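Local coordinates for protein oxidoreductase, short-chain dehydrogenase/reductase family (Aeromonas hydrophila subsp. hydrophila, PDB 3L6E) that probably acts as a nucleotide-dependent oxidoreductase of the short-chain dehydrogenase/reductase family, perhaps reducing 3-dehydrosphinganine in sphingolipid metabolism, at residues N108-V120 / S151-R163. Numbering follows the deposited sequence.
Sequences NLVSTILVAQQTV and SKWGMRGFLESLR. Unlike the reference sequence in segment 108-120: Val110 (reference Ile).
Ile113 sets its CG1 over the centre of one face of the Phe158 ring, 3.5 Å from the centroid and 5° off the normal, a CH-pi contact. Phe158 CG is anti to the backbone N (chi1 171°), which extends the ring across to helix 108-120. A broad ring suits this place because it also offers an edge, where Ala116 CB lies in the ring plane, 3.7 Å from Phe158 CE2. The same small methyl also meets Leu162, whose CD2 is 3.8 Å from Ala116 CB. Toward the N-terminal ends, the unbranched chain of Met155, modelled as selenomethionine and bent at chi3, crosses Thr112 at about a right angle; Met155 SE lies 3.6 Å from Thr112 OG1 and 3.7 Å from Asn108 O. Thr112 OG1 donates a hydrogen bond to Asn108 O (2.7 Å), nearly in line with the C=O, so its proton is engaged within its own helix. Thr112 CG2 turns to Leu159 CD2, while Leu109 CD1 packs on Met155 CG. These nearly parallel helices, axes 9.6 Å apart at 18°, lie side by side on the Rossmann-fold sheet, where Thr112 and Leu159 both touch Asn132 of strand 128-137. The contact is thus mainly apolar, probably sustained chiefly by dispersion and buried hydrocarbon.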
ATOM      1  N   ASN A 108      16.497  -3.534 -16.830  1.00 40.41           N
ATOM      2  CA  ASN A 108      15.697  -3.654 -15.648  1.00 37.01           C
ATOM      3  C   ASN A 108      16.369  -4.023 -14.374  1.00 34.09           C
ATOM      4  O   ASN A 108      16.182  -3.362 -13.410  1.00 33.78           O
ATOM      5  CB  ASN A 108      14.479  -4.482 -15.894  1.00 36.53           C
ATOM      6  CG  ASN A 108      13.598  -3.849 -16.865  1.00 35.55           C
ATOM      7  OD1 ASN A 108      13.951  -2.874 -17.460  1.00 37.06           O
ATOM      8  ND2 ASN A 108      12.454  -4.378 -17.030  1.00 36.76           N
ATOM      9  N   LEU A 109      17.153  -5.070 -14.360  1.00 31.21           N
ATOM     10  CA  LEU A 109      17.751  -5.434 -13.131  1.00 29.23           C
ATOM     11  C   LEU A 109      19.002  -4.659 -12.873  1.00 27.90           C
ATOM     12  O   LEU A 109      19.231  -4.229 -11.826  1.00 27.98           O
ATOM     13  CB  LEU A 109      17.988  -6.900 -13.105  1.00 28.35           C
ATOM     14  CG  LEU A 109      18.616  -7.428 -11.853  1.00 42.49           C
ATOM     15  CD1 LEU A 109      17.957  -6.954 -10.615  1.00 28.31           C
ATOM     16  CD2 LEU A 109      18.583  -8.901 -11.958  1.00 27.90           C
ATOM     17  N   VAL A 110      19.790  -4.475 -13.880  1.00 26.77           N
ATOM     18  CA  VAL A 110      21.044  -3.738 -13.820  1.00 26.07           C
ATOM     19  C   VAL A 110      20.804  -2.280 -13.432  1.00 25.60           C
ATOM     20  O   VAL A 110      21.494  -1.737 -12.559  1.00 25.43           O
ATOM     21  CB  VAL A 110      21.814  -3.835 -15.161  1.00 26.13           C
ATOM     22  CG1 VAL A 110      23.051  -2.962 -15.155  1.00 33.54           C
ATOM     23  CG2 VAL A 110      22.198  -5.280 -15.454  1.00 33.79           C
ATOM     24  N   SER A 111      19.821  -1.643 -14.066  1.00 24.93           N
ATOM     25  CA  SER A 111      19.509  -0.261 -13.732  1.00 23.02           C
ATOM     26  C   SER A 111      19.033  -0.242 -12.293  1.00 21.98           C
ATOM     27  O   SER A 111      19.435   0.626 -11.523  1.00 22.10           O
ATOM     28  CB  SER A 111      18.478   0.354 -14.690  1.00 23.12           C
ATOM     29  OG  SER A 111      17.149  -0.065 -14.397  1.00 24.27           O
ATOM     30  N   THR A 112      18.227  -1.231 -11.910  1.00 21.00           N
ATOM     31  CA  THR A 112      17.698  -1.254 -10.549  1.00 20.74           C
ATOM     32  C   THR A 112      18.823  -1.351  -9.523  1.00 20.65           C
ATOM     33  O   THR A 112      18.818  -0.628  -8.531  1.00 20.04           O
ATOM     34  CB  THR A 112      16.647  -2.352 -10.320  1.00 20.27           C
ATOM     35  OG1 THR A 112      15.519  -2.113 -11.162  1.00 22.09           O
ATOM     36  CG2 THR A 112      16.159  -2.336  -8.880  1.00 20.71           C
ATOM     37  N   ILE A 113      19.784  -2.227  -9.784  1.00 21.69           N
ATOM     38  CA  ILE A 113      20.933  -2.434  -8.881  1.00 22.38           C
ATOM     39  C   ILE A 113      21.854  -1.216  -8.780  1.00 22.41           C
ATOM     40  O   ILE A 113      22.273  -0.844  -7.684  1.00 22.23           O
ATOM     41  CB  ILE A 113      21.719  -3.700  -9.258  1.00 22.22           C
ATOM     42  CG1 ILE A 113      20.863  -4.930  -8.929  1.00 33.80           C
ATOM     43  CG2 ILE A 113      23.056  -3.758  -8.509  1.00 33.91           C
ATOM     44  CD1 ILE A 113      21.456  -6.253  -9.329  1.00 22.44           C
ATOM     45  N   LEU A 114      22.147  -0.599  -9.920  1.00 23.10           N
ATOM     46  CA  LEU A 114      23.045   0.555  -9.980  1.00 24.17           C
ATOM     47  C   LEU A 114      22.433   1.811  -9.352  1.00 25.50           C
ATOM     48  O   LEU A 114      23.118   2.558  -8.656  1.00 26.52           O
ATOM     49  CB  LEU A 114      23.460   0.837 -11.421  1.00 24.35           C
ATOM     50  CG  LEU A 114      24.327  -0.184 -12.156  1.00 32.14           C
ATOM     51  CD1 LEU A 114      24.228   0.069 -13.646  1.00 24.84           C
ATOM     52  CD2 LEU A 114      25.790  -0.160 -11.692  1.00 24.57           C
ATOM     53  N   VAL A 115      21.143   2.036  -9.582  1.00 25.31           N
ATOM     54  CA  VAL A 115      20.469   3.159  -8.937  1.00 25.31           C
ATOM     55  C   VAL A 115      20.460   2.959  -7.415  1.00 24.76           C
ATOM     56  O   VAL A 115      20.682   3.902  -6.648  1.00 25.14           O
ATOM     57  CB  VAL A 115      19.055   3.369  -9.520  1.00 25.24           C
ATOM     58  CG1 VAL A 115      18.221   4.346  -8.676  1.00 28.47           C
ATOM     59  CG2 VAL A 115      19.160   3.849 -10.960  1.00 29.15           C
ATOM     60  N   ALA A 116      20.209   1.727  -6.988  1.00 23.69           N
ATOM     61  CA  ALA A 116      20.117   1.415  -5.575  1.00 23.04           C
ATOM     62  C   ALA A 116      21.475   1.645  -4.891  1.00 23.61           C
ATOM     63  O   ALA A 116      21.537   2.296  -3.854  1.00 23.11           O
ATOM     64  CB  ALA A 116      19.645   0.001  -5.377  1.00 22.69           C
ATOM     65  N   GLN A 117      22.553   1.155  -5.506  1.00 24.34           N
ATOM     66  CA  GLN A 117      23.899   1.289  -4.930  1.00 26.07           C
ATOM     67  C   GLN A 117      24.359   2.727  -4.908  1.00 26.88           C
ATOM     68  O   GLN A 117      25.002   3.161  -3.959  1.00 27.68           O
ATOM     69  CB  GLN A 117      24.927   0.462  -5.700  1.00 26.31           C
ATOM     70  CG  GLN A 117      24.752  -1.009  -5.530  1.00 29.17           C
ATOM     71  CD  GLN A 117      25.630  -1.814  -6.448  1.00 27.03           C
ATOM     72  OE1 GLN A 117      25.641  -3.042  -6.365  1.00 29.86           O
ATOM     73  NE2 GLN A 117      26.387  -1.137  -7.322  1.00 29.26           N
ATOM     74  N   GLN A 118      24.049   3.452  -5.973  1.00 27.32           N
ATOM     75  CA  GLN A 118      24.318   4.875  -6.039  1.00 28.65           C
ATOM     76  C   GLN A 118      23.535   5.633  -4.937  1.00 28.74           C
ATOM     77  O   GLN A 118      24.050   6.580  -4.355  1.00 28.78           O
ATOM     78  CB  GLN A 118      24.007   5.391  -7.453  1.00 29.34           C
ATOM     79  CG  GLN A 118      24.372   6.841  -7.733  1.00 30.83           C
ATOM     80  CD  GLN A 118      25.855   7.088  -7.976  1.00 30.46           C
ATOM     81  OE1 GLN A 118      26.358   8.172  -7.676  1.00 31.55           O
ATOM     82  NE2 GLN A 118      26.560   6.094  -8.527  1.00 31.24           N
ATOM     83  N   THR A 119      22.313   5.188  -4.636  1.00 28.85           N
ATOM     84  CA  THR A 119      21.481   5.786  -3.562  1.00 28.09           C
ATOM     85  C   THR A 119      22.005   5.475  -2.157  1.00 27.25           C
ATOM     86  O   THR A 119      21.960   6.326  -1.270  1.00 27.21           O
ATOM     87  CB  THR A 119      19.997   5.324  -3.669  1.00 28.21           C
ATOM     88  OG1 THR A 119      19.493   5.632  -4.976  1.00 20.60           O
ATOM     89  CG2 THR A 119      19.116   6.004  -2.601  1.00 20.07           C
ATOM     90  N   VAL A 120      22.474   4.252  -1.950  1.00 27.01           N
ATOM     91  CA  VAL A 120      23.088   3.861  -0.682  1.00 27.28           C
ATOM     92  C   VAL A 120      24.320   4.755  -0.452  1.00 27.85           C
ATOM     93  O   VAL A 120      24.482   5.377   0.602  1.00 27.42           O
ATOM     94  CB  VAL A 120      23.490   2.359  -0.689  1.00 27.31           C
ATOM     95  CG1 VAL A 120      24.265   1.980   0.570  1.00 21.49           C
ATOM     96  CG2 VAL A 120      22.262   1.448  -0.864  1.00 21.23           C
ATOM     97  N   SER A 151      11.916 -11.050 -14.705  1.00 24.50           N
ATOM     98  CA  SER A 151      12.403  -9.692 -14.503  1.00 25.96           C
ATOM     99  C   SER A 151      12.010  -9.093 -13.159  1.00 27.23           C
ATOM    100  O   SER A 151      12.881  -8.642 -12.404  1.00 27.66           O
ATOM    101  CB  SER A 151      11.943  -8.778 -15.641  1.00 26.05           C
ATOM    102  OG  SER A 151      12.615  -7.533 -15.595  1.00 21.75           O
ATOM    103  N   LYS A 152      10.711  -9.081 -12.861  1.00 27.77           N
ATOM    104  CA  LYS A 152      10.222  -8.480 -11.626  1.00 27.80           C
ATOM    105  C   LYS A 152      10.626  -9.253 -10.366  1.00 26.53           C
ATOM    106  O   LYS A 152      11.001  -8.629  -9.377  1.00 25.53           O
ATOM    107  CB  LYS A 152       8.706  -8.214 -11.664  1.00 28.96           C
ATOM    108  CG  LYS A 152       7.820  -9.431 -11.801  1.00 52.33           C
ATOM    109  CD  LYS A 152       6.353  -9.023 -11.867  1.00 31.23           C
ATOM    110  CE  LYS A 152       5.615  -9.875 -12.906  1.00 52.92           C
ATOM    111  NZ  LYS A 152       4.959  -9.025 -13.973  1.00 31.96           N
ATOM    112  N   TRP A 153      10.543 -10.589 -10.398  1.00 26.36           N
ATOM    113  CA  TRP A 153      11.014 -11.395  -9.255  1.00 27.11           C
ATOM    114  C   TRP A 153      12.496 -11.191  -8.911  1.00 25.43           C
ATOM    115  O   TRP A 153      12.824 -10.973  -7.753  1.00 25.08           O
ATOM    116  CB  TRP A 153      10.627 -12.880  -9.372  1.00 29.47           C
ATOM    117  CG  TRP A 153       9.195 -13.054  -9.008  1.00 32.83           C
ATOM    118  CD1 TRP A 153       8.148 -13.249  -9.867  1.00 31.61           C
ATOM    119  CD2 TRP A 153       8.625 -12.953  -7.695  1.00 32.10           C
ATOM    120  NE1 TRP A 153       6.965 -13.313  -9.169  1.00 32.52           N
ATOM    121  CE2 TRP A 153       7.223 -13.124  -7.835  1.00 33.04           C
ATOM    122  CE3 TRP A 153       9.163 -12.754  -6.408  1.00 33.19           C
ATOM    123  CZ2 TRP A 153       6.345 -13.107  -6.732  1.00 32.87           C
ATOM    124  CZ3 TRP A 153       8.293 -12.733  -5.311  1.00 33.09           C
ATOM    125  CH2 TRP A 153       6.894 -12.906  -5.483  1.00 33.69           C
ATOM    126  N   GLY A 154      13.365 -11.209  -9.913  1.00 24.57           N
ATOM    127  CA  GLY A 154      14.766 -10.835  -9.713  1.00 25.32           C
ATOM    128  C   GLY A 154      14.971  -9.492  -9.014  1.00 25.90           C
ATOM    129  O   GLY A 154      15.805  -9.387  -8.107  1.00 25.56           O
HETATM  130  N   MSE A 155      14.211  -8.477  -9.428  1.00 26.20           N
HETATM  131  CA  MSE A 155      14.294  -7.137  -8.841  1.00 27.42           C
HETATM  132  C   MSE A 155      13.851  -7.125  -7.386  1.00 23.72           C
HETATM  133  O   MSE A 155      14.481  -6.497  -6.545  1.00 21.88           O
HETATM  134  CB  MSE A 155      13.439  -6.132  -9.638  1.00 32.52           C
HETATM  135  CG  MSE A 155      14.034  -5.767 -10.982  1.00 38.71           C
HETATM  136 SE   MSE A 155      12.973  -4.455 -11.963  0.92 42.55          SE
HETATM  137  CE  MSE A 155      11.572  -5.601 -12.681  1.00 38.46           C
ATOM    138  N   ARG A 156      12.740  -7.804  -7.116  1.00 22.80           N
ATOM    139  CA  ARG A 156      12.233  -7.972  -5.768  1.00 23.02           C
ATOM    140  C   ARG A 156      13.215  -8.745  -4.900  1.00 22.83           C
ATOM    141  O   ARG A 156      13.431  -8.392  -3.741  1.00 22.92           O
ATOM    142  CB  ARG A 156      10.896  -8.684  -5.802  1.00 23.88           C
ATOM    143  CG  ARG A 156      10.196  -8.759  -4.465  1.00 36.95           C
ATOM    144  CD  ARG A 156       8.795  -9.297  -4.647  1.00 25.82           C
ATOM    145  NE  ARG A 156       8.038  -9.290  -3.398  1.00 37.21           N
ATOM    146  CZ  ARG A 156       6.717  -9.437  -3.314  1.00 26.49           C
ATOM    147  NH1 ARG A 156       5.982  -9.603  -4.412  1.00 36.86           N
ATOM    148  NH2 ARG A 156       6.131  -9.419  -2.119  1.00 37.13           N
ATOM    149  N   GLY A 157      13.816  -9.794  -5.467  1.00 22.30           N
ATOM    150  CA  GLY A 157      14.815 -10.577  -4.735  1.00 22.29           C
ATOM    151  C   GLY A 157      15.925  -9.660  -4.250  1.00 21.47           C
ATOM    152  O   GLY A 157      16.197  -9.586  -3.063  1.00 20.73           O
ATOM    153  N   PHE A 158      16.521  -8.930  -5.183  1.00 22.03           N
ATOM    154  CA  PHE A 158      17.589  -7.980  -4.891  1.00 23.11           C
ATOM    155  C   PHE A 158      17.180  -6.967  -3.814  1.00 23.80           C
ATOM    156  O   PHE A 158      17.875  -6.813  -2.818  1.00 24.98           O
ATOM    157  CB  PHE A 158      18.035  -7.240  -6.170  1.00 22.77           C
ATOM    158  CG  PHE A 158      18.989  -6.100  -5.901  1.00 28.19           C
ATOM    159  CD1 PHE A 158      20.326  -6.348  -5.608  1.00 22.77           C
ATOM    160  CD2 PHE A 158      18.542  -4.786  -5.902  1.00 22.54           C
ATOM    161  CE1 PHE A 158      21.204  -5.298  -5.341  1.00 28.37           C
ATOM    162  CE2 PHE A 158      19.409  -3.730  -5.622  1.00 28.40           C
ATOM    163  CZ  PHE A 158      20.749  -3.989  -5.354  1.00 22.20           C
ATOM    164  N   LEU A 159      16.046  -6.312  -4.004  1.00 23.47           N
ATOM    165  CA  LEU A 159      15.641  -5.190  -3.133  1.00 23.48           C
ATOM    166  C   LEU A 159      15.272  -5.569  -1.708  1.00 25.08           C
ATOM    167  O   LEU A 159      15.649  -4.861  -0.772  1.00 25.35           O
ATOM    168  CB  LEU A 159      14.503  -4.391  -3.752  1.00 20.93           C
ATOM    169  CG  LEU A 159      14.796  -3.706  -5.080  1.00 26.45           C
ATOM    170  CD1 LEU A 159      13.477  -3.259  -5.681  1.00 19.61           C
ATOM    171  CD2 LEU A 159      15.791  -2.537  -4.939  1.00 20.23           C
ATOM    172  N   GLU A 160      14.535  -6.671  -1.546  1.00 26.00           N
ATOM    173  CA  GLU A 160      14.150  -7.152  -0.209  1.00 27.01           C
ATOM    174  C   GLU A 160      15.356  -7.696   0.542  1.00 27.52           C
ATOM    175  O   GLU A 160      15.374  -7.715   1.770  1.00 27.98           O
ATOM    176  CB  GLU A 160      13.057  -8.232  -0.289  1.00 27.53           C
ATOM    177  CG  GLU A 160      11.670  -7.701  -0.728  1.00 35.66           C
ATOM    178  CD  GLU A 160      10.562  -8.753  -0.693  1.00 27.37           C
ATOM    179  OE1 GLU A 160      10.836  -9.916  -0.312  1.00 35.56           O
ATOM    180  OE2 GLU A 160       9.405  -8.417  -1.041  1.00 35.63           O
ATOM    181  N   SER A 161      16.339  -8.173  -0.212  1.00 27.48           N
ATOM    182  CA  SER A 161      17.609  -8.597   0.340  1.00 27.69           C
ATOM    183  C   SER A 161      18.450  -7.369   0.702  1.00 27.80           C
ATOM    184  O   SER A 161      19.180  -7.381   1.694  1.00 27.37           O
ATOM    185  CB  SER A 161      18.340  -9.492  -0.655  1.00 27.64           C
ATOM    186  OG  SER A 161      19.686  -9.671  -0.284  1.00 23.54           O
ATOM    187  N   LEU A 162      18.341  -6.312  -0.101  1.00 27.75           N
ATOM    188  CA  LEU A 162      19.036  -5.069   0.206  1.00 27.49           C
ATOM    189  C   LEU A 162      18.402  -4.377   1.410  1.00 27.61           C
ATOM    190  O   LEU A 162      19.113  -3.820   2.259  1.00 26.42           O
ATOM    191  CB  LEU A 162      19.052  -4.126  -1.000  1.00 27.35           C
ATOM    192  CG  LEU A 162      19.765  -2.778  -0.822  1.00 19.44           C
ATOM    193  CD1 LEU A 162      21.213  -2.986  -0.341  1.00 27.08           C
ATOM    194  CD2 LEU A 162      19.749  -1.995  -2.111  1.00 27.11           C
ATOM    195  N   ARG A 163      17.066  -4.405   1.485  1.00 28.70           N
ATOM    196  CA  ARG A 163      16.375  -3.754   2.603  1.00 29.36           C
ATOM    197  C   ARG A 163      16.633  -4.422   3.948  1.00 30.07           C
ATOM    198  O   ARG A 163      16.780  -3.728   4.957  1.00 30.12           O
ATOM    199  CB  ARG A 163      14.882  -3.537   2.352  1.00 29.76           C
ATOM    200  CG  ARG A 163      14.037  -4.780   2.195  1.00 28.82           C
ATOM    201  CD  ARG A 163      12.659  -4.630   2.832  1.00 30.93           C
ATOM    202  NE  ARG A 163      11.904  -3.484   2.334  1.00 27.46           N
ATOM    203  CZ  ARG A 163      10.703  -3.563   1.754  1.00 31.47           C
ATOM    204  NH1 ARG A 163      10.090  -2.463   1.357  1.00 26.94           N
ATOM    205  NH2 ARG A 163      10.105  -4.728   1.579  1.00 26.28           N
TER